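Local coordinates for protein putative polyketide synthase (Brevibacillus brevis, PDB 6HP2) that probably transfers a methyl group from S-adenosylmethionine as the O-methyltransferase domain of a trans-AT polyketide synthase, probably in the synthesis of the antibiotic bacillaene, at residues V47-R52 with P243-A248; G56-R61 with L249-V254; H119-G124 with G145-I150. All coordinates share one frame; numbering follows the deposited sequence.

Interaction 1: residues V47-R52 with P243-A248; sequences VCPFER and PQIANA
Phe50 lays its ring over Ala248, the central touch between an extended N-terminal loop, 47-52, and helix 242-249, which follows strand 233-240 in the Rossmann-like methyltransferase fold. Ala248 CB stands 3.9 Å from the centroid of the Phe50 ring, a CH-pi contact over the face, offset toward the rim. Here the packing is dense. The ring meets Phe57 edge-to-face and Met59 of helix 59-64 packs on it, while at the Val47 end the side chains of Val47 and Ile245 cross at about a right angle, CG2 to CG2 3.8 Å, both beside Tyr286. Ala248 CB also presses against Cys48 O at 3.1 Å, and that buried carbonyl has no polar partner. The outer side is looser and wetter. A water joins Glu51 O to Gln244 NE2, and the Arg52–Glu51 salt bridge belongs to an exposed, poorly ordered surface. Two direct hydrogen bonds hold loop to helix. Asn247 ND2 donates to Phe50 O at 3.1 Å, nearly straight (166°) and close to its own amide plane, while its OD1 takes a bond from Lys53. Gln244 O, already used within the helix by Ala248 N, accepts Phe50 N from the opposite face of its plane, 3.1 Å away.

Interaction 2: residues G56-R61 with L249-V254; sequences GFSMSR and LHDPDV
Asp251 reaches across to Ser58 and Ser60 at the start of helix 59-64. Its CB points toward segment 56-61, and with CG anti to the backbone N (chi1 -154°) the carboxylate faces two neighbouring serine hydroxyls, CG being 3.5 Å from both Ser58 OG and Ser60 OG. OD1 takes the hydroxyl of Ser58 at 2.8 Å, on its syn side. OD2 is gripped twice, by Ser60 N at 2.9 Å and by Ser60 OG at 2.7 Å, the donors arriving from opposite faces of its plane. The motif is an N-cap: Ser58 precedes helix 59-64 and its OG accepts a weak capping bond from Arg61 N. Through its bonds to both serines the buried carboxylate sits at this N-terminus, where the helix dipole would probably help to stabilise its negative charge. Asp251 itself opens a type I turn, closed by Val254 N on its carbonyl. That turn brings Asp253 round to Arg61, meeting it tip to tip in a salt bridge, their planes 22° apart. OD2 of the poorly ordered Asp253 is 2.7 Å from Arg61 NH1, and Tyr257 adds a cation-pi contact to the guanidinium. A water links Met59 N to His250 O.

Interaction 3: residues H119-G124 with G145-I150; sequences HIKTHG and GARAKI
Arg147 and Ile120 meet just before two parallel strands, 121-124 and 148-150, come side by side. The arginine chain leaves the backbone with CG anti to the carbonyl carbon and bends at chi3 (-63°), and NH1 then donates to Ile120 O at 3.0 Å. The carbonyl O lies at the guanidinium edge, and each partner lies in the plane of the other, but the two planes are steeply twisted about the line joining O and NH1. NH1 has a second acceptor in Ala114 O of helix 108-116.

Beyond this point the side chains alternate between the two faces of the sheet. Thr122, Ala148 and Ile150 turn to one face, and there Thr122 OG1 lies 3.3 Å from Ala148 CB while OG1 is hydrogen-bonded to Val110 O. Gly124 pairs with Ile150, and a CB there would point to this face and come tight against Ile150 CG1. His123 and Lys149 turn to the other face; the imidazole is fixed by a bond between ND1 and Tyr164 OH and by an edge-to-face contact with Phe151. The end of the Lys149 side chain leads away from strand 121-124.

The backbones join through regular parallel bonds: Thr122 N to Arg147 O at 2.8 Å, Lys149 N to Thr122 O at 3.1 Å and Gly124 N to Lys149 O at 3.0 Å. The short strand axes run nearly parallel, 7° apart, with closest approach 4.8 Å.

This pairing completes the beta-alpha-beta unit of strand 121-126, helix 129-141 and strand 148-152 in the Rossmann-like methyltransferase fold. Strand 98-101 bonds the other edge of 121-126, strand 148-152 ends the sheet within the chain, and helices 108-116 and 129-141 cover the face bearing Thr122, Ala148 and Ile150.

How the interactions relate
Interactions 1 and 2 are neighbours, their centres 12 Å apart, and they share a packed seam: Met59 CE packs against the carbonyl O of Ala248 at 3.5 Å and lies 3.9 Å from Cys48 SG, and Phe50 CZ meets Phe57 CE1 at 3.9 Å. Their segments alternate along the chain, so the N-terminal region is joined twice in succession to the polypeptide around 243-254. Interaction 3 lies on the opposite side of the chain's centre, about 32 Å from interaction 1 and 37 Å from interaction 2 between centres. S-adenosyl-L-homocysteine relates the two regions: its distance is about 10 Å from the Val47 side chain, 14 Å from that of Met59 and 9 Å from Gly124.

Interaction 1: residues V47-R52 with P243-A248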
ATOM      1  N   VAL A  47      -0.841   8.080  -1.673  1.00 26.09           N
ATOM      2  CA  VAL A  47      -2.016   8.936  -1.681  1.00 28.99           C
ATOM      3  C   VAL A  47      -2.907   8.490  -0.528  1.00 35.20           C
ATOM      4  O   VAL A  47      -2.543   7.594   0.242  1.00 40.77           O
ATOM      5  CB  VAL A  47      -2.707   8.860  -3.054  1.00 31.36           C
ATOM      6  CG1 VAL A  47      -1.747   9.401  -4.106  1.00 42.30           C
ATOM      7  CG2 VAL A  47      -3.097   7.405  -3.355  1.00 33.95           C
ATOM      8  N   CYS A  48      -4.041   9.146  -0.364  1.00 30.20           N
ATOM      9  CA  CYS A  48      -4.878   8.976   0.813  1.00 33.67           C
ATOM     10  C   CYS A  48      -6.307   9.246   0.395  1.00 25.76           C
ATOM     11  O   CYS A  48      -6.548   9.976  -0.575  1.00 28.67           O
ATOM     12  CB  CYS A  48      -4.469   9.930   1.953  1.00 38.87           C
ATOM     13  SG  CYS A  48      -4.791  11.714   1.664  1.00 44.80           S
ATOM     14  N   PRO A  49      -7.287   8.678   1.116  1.00 26.96           N
ATOM     15  CA  PRO A  49      -8.690   8.832   0.737  1.00 22.47           C
ATOM     16  C   PRO A  49      -9.460   9.973   1.404  1.00 30.29           C
ATOM     17  O   PRO A  49      -9.412  10.062   2.624  1.00 32.42           O
ATOM     18  CB  PRO A  49      -9.293   7.540   1.268  1.00 22.81           C
ATOM     19  CG  PRO A  49      -8.581   7.366   2.552  1.00 26.16           C
ATOM     20  CD  PRO A  49      -7.159   7.699   2.203  1.00 23.26           C
ATOM     21  N   PHE A  50     -10.078  10.875   0.633  1.00 25.58           N
ATOM     22  CA  PHE A  50     -10.958  11.921   1.153  1.00 24.22           C
ATOM     23  C   PHE A  50     -12.399  11.453   0.979  1.00 33.38           C
ATOM     24  O   PHE A  50     -12.766  11.027  -0.112  1.00 30.58           O
ATOM     25  CB  PHE A  50     -10.792  13.223   0.409  1.00 25.60           C
ATOM     26  CG  PHE A  50      -9.629  14.086   0.894  1.00 24.33           C
ATOM     27  CD1 PHE A  50      -8.650  13.568   1.689  1.00 31.60           C
ATOM     28  CD2 PHE A  50      -9.520  15.408   0.505  1.00 31.57           C
ATOM     29  CE1 PHE A  50      -7.606  14.353   2.136  1.00 35.55           C
ATOM     30  CE2 PHE A  50      -8.469  16.170   0.913  1.00 35.44           C
ATOM     31  CZ  PHE A  50      -7.505  15.632   1.752  1.00 35.44           C
ATOM     32  N   GLU A  51     -13.227  11.588   2.020  1.00 31.59           N
ATOM     33  CA  GLU A  51     -14.658  11.233   1.909  1.00 34.19           C
ATOM     34  C   GLU A  51     -15.373  12.125   0.910  1.00 36.15           C
ATOM     35  O   GLU A  51     -16.315  11.685   0.220  1.00 30.09           O
ATOM     36  CB  GLU A  51     -15.338  11.328   3.269  1.00 72.10           C
ATOM     37  CG  GLU A  51     -14.827  10.295   4.295  1.00121.83           C
ATOM     38  CD  GLU A  51     -15.612  10.326   5.606  1.00146.90           C
ATOM     39  OE1 GLU A  51     -16.593  11.100   5.710  1.00156.03           O
ATOM     40  OE2 GLU A  51     -15.243   9.573   6.532  1.00151.91           O
ATOM     41  N   ARG A  52     -14.891  13.354   0.752  1.00 34.07           N
ATOM     42  CA  ARG A  52     -15.457  14.313  -0.179  1.00 32.32           C
ATOM     43  C   ARG A  52     -14.345  15.207  -0.690  1.00 30.88           C
ATOM     44  O   ARG A  52     -13.292  15.341  -0.064  1.00 32.10           O
ATOM     45  CB  ARG A  52     -16.536  15.180   0.488  1.00 43.97           C
ATOM     46  CG  ARG A  52     -16.019  16.037   1.617  1.00 88.59           C
ATOM     47  CD  ARG A  52     -17.035  16.213   2.738  1.00116.46           C
ATOM     48  NE  ARG A  52     -17.196  15.020   3.571  1.00109.52           N
ATOM     49  CZ  ARG A  52     -16.428  14.718   4.616  1.00101.28           C
ATOM     50  NH1 ARG A  52     -15.422  15.503   4.956  1.00 84.36           N
ATOM     51  NH2 ARG A  52     -16.662  13.620   5.316  1.00115.93           N
ATOM     52  N   PRO A 243     -13.012   6.161  -5.685  1.00 23.05           N
ATOM     53  CA  PRO A 243     -13.645   7.484  -5.627  1.00 27.00           C
ATOM     54  C   PRO A 243     -13.031   8.398  -4.570  1.00 30.38           C
ATOM     55  O   PRO A 243     -12.832   9.583  -4.829  1.00 26.21           O
ATOM     56  CB  PRO A 243     -15.109   7.170  -5.278  1.00 25.93           C
ATOM     57  CG  PRO A 243     -15.274   5.701  -5.492  1.00 34.14           C
ATOM     58  CD  PRO A 243     -13.929   5.101  -5.239  1.00 32.29           C
ATOM     59  N   GLN A 244     -12.746   7.855  -3.392  1.00 23.91           N
ATOM     60  CA  GLN A 244     -12.168   8.648  -2.315  1.00 26.96           C
ATOM     61  C   GLN A 244     -10.778   9.176  -2.671  1.00 21.01           C
ATOM     62  O   GLN A 244     -10.444  10.313  -2.350  1.00 23.46           O
ATOM     63  CB  GLN A 244     -12.124   7.852  -1.015  1.00 23.36           C
ATOM     64  CG  GLN A 244     -13.493   7.567  -0.419  1.00 31.02           C
ATOM     65  CD  GLN A 244     -14.327   6.637  -1.278  1.00 25.77           C
ATOM     66  OE1 GLN A 244     -13.813   5.680  -1.855  1.00 27.65           O
ATOM     67  NE2 GLN A 244     -15.621   6.911  -1.363  1.00 29.80           N
ATOM     68  N   ILE A 245      -9.970   8.353  -3.329  1.00 20.81           N
ATOM     69  CA  ILE A 245      -8.635   8.781  -3.728  1.00 22.30           C
ATOM     70  C   ILE A 245      -8.759   9.912  -4.721  1.00 21.57           C
ATOM     71  O   ILE A 245      -8.112  10.948  -4.585  1.00 23.35           O
ATOM     72  CB  ILE A 245      -7.850   7.654  -4.391  1.00 20.50           C
ATOM     73  CG1 ILE A 245      -7.675   6.518  -3.406  1.00 24.86           C
ATOM     74  CG2 ILE A 245      -6.495   8.161  -4.864  1.00 24.17           C
ATOM     75  CD1 ILE A 245      -6.865   6.880  -2.186  1.00 27.44           C
ATOM     76  N   ALA A 246      -9.595   9.709  -5.732  1.00 26.65           N
ATOM     77  CA  ALA A 246      -9.817  10.768  -6.711  1.00 27.29           C
ATOM     78  C   ALA A 246     -10.320  12.047  -6.028  1.00 22.24           C
ATOM     79  O   ALA A 246      -9.984  13.150  -6.465  1.00 25.46           O
ATOM     80  CB  ALA A 246     -10.829  10.302  -7.793  1.00 28.18           C
ATOM     81  N   ASN A 247     -11.119  11.933  -4.961  1.00 26.76           N
ATOM     82  CA  ASN A 247     -11.532  13.148  -4.244  1.00 27.42           C
ATOM     83  C   ASN A 247     -10.320  13.901  -3.681  1.00 28.40           C
ATOM     84  O   ASN A 247     -10.242  15.127  -3.759  1.00 28.85           O
ATOM     85  CB  ASN A 247     -12.448  12.843  -3.078  1.00 24.30           C
ATOM     86  CG  ASN A 247     -13.805  12.362  -3.496  1.00 34.57           C
ATOM     87  OD1 ASN A 247     -14.246  12.641  -4.585  1.00 28.07           O
ATOM     88  ND2 ASN A 247     -14.487  11.672  -2.598  1.00 28.21           N
ATOM     89  N   ALA A 248      -9.381  13.172  -3.082  1.00 26.48           N
ATOM     90  CA  ALA A 248      -8.180  13.761  -2.497  1.00 23.89           C
ATOM     91  C   ALA A 248      -7.287  14.371  -3.573  1.00 26.04           C
ATOM     92  O   ALA A 248      -6.566  15.346  -3.326  1.00 28.70           O
ATOM     93  CB  ALA A 248      -7.420  12.676  -1.738  1.00 24.14           C
TER
HETATM   94  O   HOH W   1     -16.883   9.070  -0.085  1.00 44.20           O

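Interaction 2: residues G56-R61 with L249-V254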
ATOM      1  N   GLY A  56     -10.747  24.232  -2.888  1.00 60.51           N
ATOM      2  CA  GLY A  56      -9.573  25.003  -2.552  1.00 64.11           C
ATOM      3  C   GLY A  56      -8.394  24.183  -2.061  1.00 62.56           C
ATOM      4  O   GLY A  56      -7.249  24.628  -2.181  1.00 50.54           O
ATOM      5  N   PHE A  57      -8.643  23.006  -1.500  1.00 53.55           N
ATOM      6  CA  PHE A  57      -7.562  22.162  -1.033  1.00 43.58           C
ATOM      7  C   PHE A  57      -6.773  21.632  -2.227  1.00 44.63           C
ATOM      8  O   PHE A  57      -7.319  20.967  -3.108  1.00 48.33           O
ATOM      9  CB  PHE A  57      -8.109  21.007  -0.209  1.00 46.08           C
ATOM     10  CG  PHE A  57      -7.088  20.354   0.690  1.00 44.77           C
ATOM     11  CD1 PHE A  57      -6.269  19.394   0.201  1.00 36.02           C
ATOM     12  CD2 PHE A  57      -6.979  20.708   2.010  1.00 47.18           C
ATOM     13  CE1 PHE A  57      -5.347  18.776   0.994  1.00 38.90           C
ATOM     14  CE2 PHE A  57      -6.072  20.087   2.820  1.00 52.85           C
ATOM     15  CZ  PHE A  57      -5.247  19.097   2.296  1.00 39.59           C
ATOM     16  N   SER A  58      -5.503  21.936  -2.275  1.00 41.56           N
ATOM     17  CA  SER A  58      -4.643  21.506  -3.364  1.00 36.91           C
ATOM     18  C   SER A  58      -3.613  20.547  -2.805  1.00 32.88           C
ATOM     19  O   SER A  58      -2.681  20.970  -2.095  1.00 37.22           O
ATOM     20  CB  SER A  58      -3.946  22.701  -4.015  1.00 44.13           C
ATOM     21  OG  SER A  58      -2.907  22.256  -4.861  1.00 36.28           O
ATOM     22  N   MET A  59      -3.781  19.267  -3.127  1.00 39.27           N
ATOM     23  CA  MET A  59      -2.875  18.246  -2.638  1.00 38.48           C
ATOM     24  C   MET A  59      -1.457  18.505  -3.112  1.00 38.76           C
ATOM     25  O   MET A  59      -0.522  18.275  -2.361  1.00 37.82           O
ATOM     26  CB  MET A  59      -3.337  16.855  -3.087  1.00 36.66           C
ATOM     27  CG  MET A  59      -2.479  15.726  -2.540  1.00 38.37           C
ATOM     28  SD  MET A  59      -2.685  15.606  -0.720  1.00 37.16           S
ATOM     29  CE  MET A  59      -4.320  14.880  -0.643  1.00 39.23           C
ATOM     30  N   SER A  60      -1.270  18.961  -4.360  1.00 32.31           N
ATOM     31  CA  SER A  60       0.087  19.175  -4.866  1.00 37.08           C
ATOM     32  C   SER A  60       0.800  20.264  -4.058  1.00 31.16           C
ATOM     33  O   SER A  60       1.996  20.166  -3.794  1.00 37.96           O
ATOM     34  CB  SER A  60       0.052  19.555  -6.362  1.00 33.24           C
ATOM     35  OG  SER A  60      -0.755  20.687  -6.573  1.00 33.01           O
ATOM     36  N   ARG A  61       0.090  21.343  -3.706  1.00 33.33           N
ATOM     37  CA  ARG A  61       0.690  22.388  -2.869  1.00 37.74           C
ATOM     38  C   ARG A  61       1.099  21.836  -1.507  1.00 39.13           C
ATOM     39  O   ARG A  61       2.209  22.079  -1.028  1.00 37.08           O
ATOM     40  CB  ARG A  61      -0.291  23.518  -2.698  1.00 40.65           C
ATOM     41  CG  ARG A  61      -0.337  24.458  -3.912  1.00 43.50           C
ATOM     42  CD  ARG A  61      -1.391  25.540  -3.757  1.00 63.23           C
ATOM     43  NE  ARG A  61      -1.451  26.393  -4.943  1.00 85.03           N
ATOM     44  CZ  ARG A  61      -2.027  26.047  -6.092  1.00 95.83           C
ATOM     45  NH1 ARG A  61      -2.587  24.852  -6.231  1.00 84.71           N
ATOM     46  NH2 ARG A  61      -2.038  26.897  -7.110  1.00120.80           N
ATOM     47  N   LEU A 249      -7.243  13.753  -4.738  1.00 28.27           N
ATOM     48  CA  LEU A 249      -6.362  14.203  -5.806  1.00 25.66           C
ATOM     49  C   LEU A 249      -7.028  15.191  -6.737  1.00 28.43           C
ATOM     50  O   LEU A 249      -6.383  15.621  -7.710  1.00 32.49           O
ATOM     51  CB  LEU A 249      -5.858  13.019  -6.619  1.00 28.25           C
ATOM     52  CG  LEU A 249      -5.011  12.029  -5.834  1.00 24.46           C
ATOM     53  CD1 LEU A 249      -4.474  10.930  -6.745  1.00 30.65           C
ATOM     54  CD2 LEU A 249      -3.851  12.747  -5.175  1.00 34.10           C
ATOM     55  N   HIS A 250      -8.257  15.611  -6.444  1.00 33.01           N
ATOM     56  CA  HIS A 250      -8.913  16.663  -7.247  1.00 35.94           C
ATOM     57  C   HIS A 250      -8.157  17.976  -7.043  1.00 33.24           C
ATOM     58  O   HIS A 250      -8.170  18.545  -5.947  1.00 35.74           O
ATOM     59  CB  HIS A 250     -10.378  16.820  -6.851  1.00 38.66           C
ATOM     60  CG  HIS A 250     -11.157  17.693  -7.780  1.00 53.18           C
ATOM     61  ND1 HIS A 250     -11.607  18.950  -7.434  1.00 55.64           N
ATOM     62  CD2 HIS A 250     -11.560  17.483  -9.052  1.00 50.48           C
ATOM     63  CE1 HIS A 250     -12.273  19.467  -8.449  1.00 55.00           C
ATOM     64  NE2 HIS A 250     -12.255  18.597  -9.442  1.00 51.77           N
ATOM     65  N   ASP A 251      -7.470  18.421  -8.087  1.00 34.99           N
ATOM     66  CA  ASP A 251      -6.473  19.482  -8.003  1.00 35.65           C
ATOM     67  C   ASP A 251      -6.538  20.208  -9.335  1.00 34.93           C
ATOM     68  O   ASP A 251      -5.635  20.102 -10.171  1.00 39.52           O
ATOM     69  CB  ASP A 251      -5.091  18.882  -7.748  1.00 34.29           C
ATOM     70  CG  ASP A 251      -4.126  19.823  -7.038  1.00 40.37           C
ATOM     71  OD1 ASP A 251      -4.426  21.019  -6.826  1.00 39.60           O
ATOM     72  OD2 ASP A 251      -3.028  19.321  -6.696  1.00 37.93           O
ATOM     73  N   PRO A 252      -7.599  20.985  -9.560  1.00 47.65           N
ATOM     74  CA  PRO A 252      -7.884  21.438 -10.937  1.00 61.67           C
ATOM     75  C   PRO A 252      -6.773  22.269 -11.577  1.00 62.85           C
ATOM     76  O   PRO A 252      -6.655  22.273 -12.804  1.00 52.77           O
ATOM     77  CB  PRO A 252      -9.187  22.243 -10.782  1.00 59.69           C
ATOM     78  CG  PRO A 252      -9.276  22.599  -9.321  1.00 57.32           C
ATOM     79  CD  PRO A 252      -8.541  21.534  -8.563  1.00 41.04           C
ATOM     80  N   ASP A 253      -5.942  22.958 -10.805  1.00 64.94           N
ATOM     81  CA  ASP A 253      -4.873  23.771 -11.374  1.00 69.68           C
ATOM     82  C   ASP A 253      -3.511  23.077 -11.360  1.00 61.20           C
ATOM     83  O   ASP A 253      -2.497  23.718 -11.665  1.00 54.80           O
ATOM     84  CB  ASP A 253      -4.758  25.098 -10.619  1.00 72.07           C
ATOM     85  CG  ASP A 253      -4.340  24.896  -9.176  1.00122.22           C
ATOM     86  OD1 ASP A 253      -4.935  24.023  -8.497  1.00143.28           O
ATOM     87  OD2 ASP A 253      -3.404  25.587  -8.728  1.00138.89           O
ATOM     88  N   VAL A 254      -3.463  21.783 -11.048  1.00 44.43           N
ATOM     89  CA  VAL A 254      -2.195  21.140 -10.753  1.00 50.99           C
ATOM     90  C   VAL A 254      -1.254  21.232 -11.948  1.00 53.51           C
ATOM     91  O   VAL A 254      -0.069  21.534 -11.791  1.00 41.80           O
ATOM     92  CB  VAL A 254      -2.431  19.683 -10.281  1.00 39.42           C
ATOM     93  CG1 VAL A 254      -3.018  18.841 -11.396  1.00 42.73           C
ATOM     94  CG2 VAL A 254      -1.135  19.094  -9.795  1.00 34.42           C
TER
HETATM   95  O   HOH W   2      -9.566  19.871  -4.072  1.00 49.37           O
HETATM   96  O   HOH W   3      -6.071  18.009  -4.532  1.00 36.63           O

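Interaction 3: residues H119-G124 with G145-I150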
ATOM      1  N   HIS A 119       6.501  -7.645  20.971  1.00 41.65           N
ATOM      2  CA  HIS A 119       6.814  -9.054  20.724  1.00 33.18           C
ATOM      3  C   HIS A 119       7.075  -9.374  19.254  1.00 31.38           C
ATOM      4  O   HIS A 119       7.569 -10.459  18.934  1.00 41.19           O
ATOM      5  CB  HIS A 119       5.662  -9.943  21.236  1.00 36.44           C
ATOM      6  CG  HIS A 119       4.425  -9.863  20.382  1.00 35.09           C
ATOM      7  ND1 HIS A 119       3.454  -8.897  20.549  1.00 35.79           N
ATOM      8  CD2 HIS A 119       3.983 -10.657  19.381  1.00 42.15           C
ATOM      9  CE1 HIS A 119       2.487  -9.073  19.661  1.00 33.19           C
ATOM     10  NE2 HIS A 119       2.784 -10.136  18.940  1.00 35.44           N
ATOM     11  N   ILE A 120       6.793  -8.444  18.322  1.00 33.67           N
ATOM     12  CA  ILE A 120       6.894  -8.743  16.913  1.00 28.57           C
ATOM     13  C   ILE A 120       8.283  -8.363  16.389  1.00 31.00           C
ATOM     14  O   ILE A 120       8.866  -7.375  16.796  1.00 34.00           O
ATOM     15  CB  ILE A 120       5.796  -7.993  16.142  1.00 28.73           C
ATOM     16  CG1 ILE A 120       4.407  -8.459  16.624  1.00 33.99           C
ATOM     17  CG2 ILE A 120       5.969  -8.265  14.618  1.00 35.36           C
ATOM     18  CD1 ILE A 120       3.262  -7.921  15.777  1.00 33.70           C
ATOM     19  N   LYS A 121       8.781  -9.132  15.437  1.00 29.61           N
ATOM     20  CA  LYS A 121       9.970  -8.803  14.661  1.00 31.50           C
ATOM     21  C   LYS A 121       9.527  -8.421  13.267  1.00 29.43           C
ATOM     22  O   LYS A 121       8.702  -9.114  12.651  1.00 27.95           O
ATOM     23  CB  LYS A 121      10.949  -9.980  14.608  1.00 41.96           C
ATOM     24  CG  LYS A 121      11.516 -10.334  15.999  1.00 57.53           C
ATOM     25  CD  LYS A 121      12.501 -11.483  15.919  1.00 69.67           C
ATOM     26  CE  LYS A 121      13.050 -11.823  17.307  1.00 85.74           C
ATOM     27  NZ  LYS A 121      14.035 -12.936  17.252  1.00 98.14           N
ATOM     28  N   THR A 122      10.026  -7.281  12.800  1.00 28.09           N
ATOM     29  CA  THR A 122       9.641  -6.747  11.504  1.00 29.51           C
ATOM     30  C   THR A 122      10.842  -6.636  10.577  1.00 31.51           C
ATOM     31  O   THR A 122      11.933  -6.223  11.003  1.00 33.88           O
ATOM     32  CB  THR A 122       8.990  -5.360  11.645  1.00 28.04           C
ATOM     33  OG1 THR A 122       9.892  -4.435  12.258  1.00 30.54           O
ATOM     34  CG2 THR A 122       7.714  -5.423  12.411  1.00 29.65           C
ATOM     35  N   HIS A 123      10.630  -7.023   9.320  1.00 29.72           N
ATOM     36  CA  HIS A 123      11.612  -6.888   8.258  1.00 33.23           C
ATOM     37  C   HIS A 123      11.028  -6.003   7.155  1.00 30.36           C
ATOM     38  O   HIS A 123       9.842  -6.114   6.844  1.00 25.17           O
ATOM     39  CB  HIS A 123      11.954  -8.234   7.626  1.00 27.05           C
ATOM     40  CG  HIS A 123      12.826  -9.103   8.459  1.00 34.65           C
ATOM     41  ND1 HIS A 123      13.043 -10.434   8.151  1.00 39.52           N
ATOM     42  CD2 HIS A 123      13.560  -8.834   9.567  1.00 42.01           C
ATOM     43  CE1 HIS A 123      13.883 -10.940   9.037  1.00 47.07           C
ATOM     44  NE2 HIS A 123      14.212  -9.992   9.901  1.00 43.95           N
ATOM     45  N   GLY A 124      11.847  -5.105   6.612  1.00 24.54           N
ATOM     46  CA  GLY A 124      11.514  -4.375   5.388  1.00 25.71           C
ATOM     47  C   GLY A 124      12.539  -4.559   4.284  1.00 24.88           C
ATOM     48  O   GLY A 124      13.736  -4.716   4.538  1.00 25.87           O
ATOM     49  N   GLY A 145      16.647  -1.950  17.045  1.00 46.01           N
ATOM     50  CA  GLY A 145      17.457  -2.784  16.178  1.00 50.05           C
ATOM     51  C   GLY A 145      17.369  -4.273  16.412  1.00 40.07           C
ATOM     52  O   GLY A 145      17.664  -5.041  15.495  1.00 44.53           O
ATOM     53  N   ALA A 146      17.020  -4.709  17.620  1.00 48.57           N
ATOM     54  CA  ALA A 146      16.928  -6.138  17.886  1.00 53.89           C
ATOM     55  C   ALA A 146      15.666  -6.748  17.312  1.00 51.05           C
ATOM     56  O   ALA A 146      15.549  -7.981  17.250  1.00 48.35           O
ATOM     57  CB  ALA A 146      16.970  -6.439  19.397  1.00 44.28           C
ATOM     58  N   ARG A 147      14.728  -5.927  16.878  1.00 35.21           N
ATOM     59  CA  ARG A 147      13.464  -6.465  16.362  1.00 41.92           C
ATOM     60  C   ARG A 147      13.024  -5.911  15.017  1.00 42.37           C
ATOM     61  O   ARG A 147      12.065  -6.421  14.435  1.00 40.15           O
ATOM     62  CB  ARG A 147      12.346  -6.220  17.364  1.00 33.82           C
ATOM     63  CG  ARG A 147      12.507  -7.047  18.616  1.00 42.94           C
ATOM     64  CD  ARG A 147      11.323  -6.871  19.520  1.00 53.89           C
ATOM     65  NE  ARG A 147      11.160  -5.500  19.999  1.00 49.48           N
ATOM     66  CZ  ARG A 147      10.238  -4.646  19.577  1.00 40.49           C
ATOM     67  NH1 ARG A 147       9.332  -5.015  18.633  1.00 46.11           N
ATOM     68  NH2 ARG A 147      10.159  -3.441  20.151  1.00 35.89           N
ATOM     69  N   ALA A 148      13.684  -4.905  14.501  1.00 29.86           N
ATOM     70  CA  ALA A 148      13.297  -4.314  13.212  1.00 28.04           C
ATOM     71  C   ALA A 148      14.556  -4.130  12.399  1.00 31.63           C
ATOM     72  O   ALA A 148      15.580  -3.718  12.958  1.00 30.23           O
ATOM     73  CB  ALA A 148      12.614  -2.992  13.392  1.00 33.75           C
ATOM     74  N   LYS A 149      14.491  -4.493  11.110  1.00 27.36           N
ATOM     75  CA  LYS A 149      15.654  -4.374  10.258  1.00 28.04           C
ATOM     76  C   LYS A 149      15.174  -4.137   8.829  1.00 26.05           C
ATOM     77  O   LYS A 149      14.229  -4.792   8.360  1.00 29.31           O
ATOM     78  CB  LYS A 149      16.541  -5.606  10.311  1.00 37.91           C
ATOM     79  CG  LYS A 149      17.884  -5.416   9.594  1.00 48.21           C
ATOM     80  CD  LYS A 149      18.758  -6.657   9.703  1.00 67.98           C
ATOM     81  CE  LYS A 149      20.157  -6.405   9.145  1.00 92.19           C
ATOM     82  NZ  LYS A 149      21.072  -7.562   9.361  1.00110.78           N
ATOM     83  N   ILE A 150      15.847  -3.223   8.127  1.00 27.19           N
ATOM     84  CA  ILE A 150      15.489  -2.925   6.739  1.00 24.98           C
ATOM     85  C   ILE A 150      16.651  -3.273   5.825  1.00 30.11           C
ATOM     86  O   ILE A 150      17.810  -2.979   6.142  1.00 28.49           O
ATOM     87  CB  ILE A 150      15.089  -1.450   6.573  1.00 28.53           C
ATOM     88  CG1 ILE A 150      13.763  -1.240   7.307  1.00 26.38           C
ATOM     89  CG2 ILE A 150      14.983  -1.094   5.095  1.00 27.61           C
ATOM     90  CD1 ILE A 150      13.427   0.222   7.565  1.00 32.57           C
TER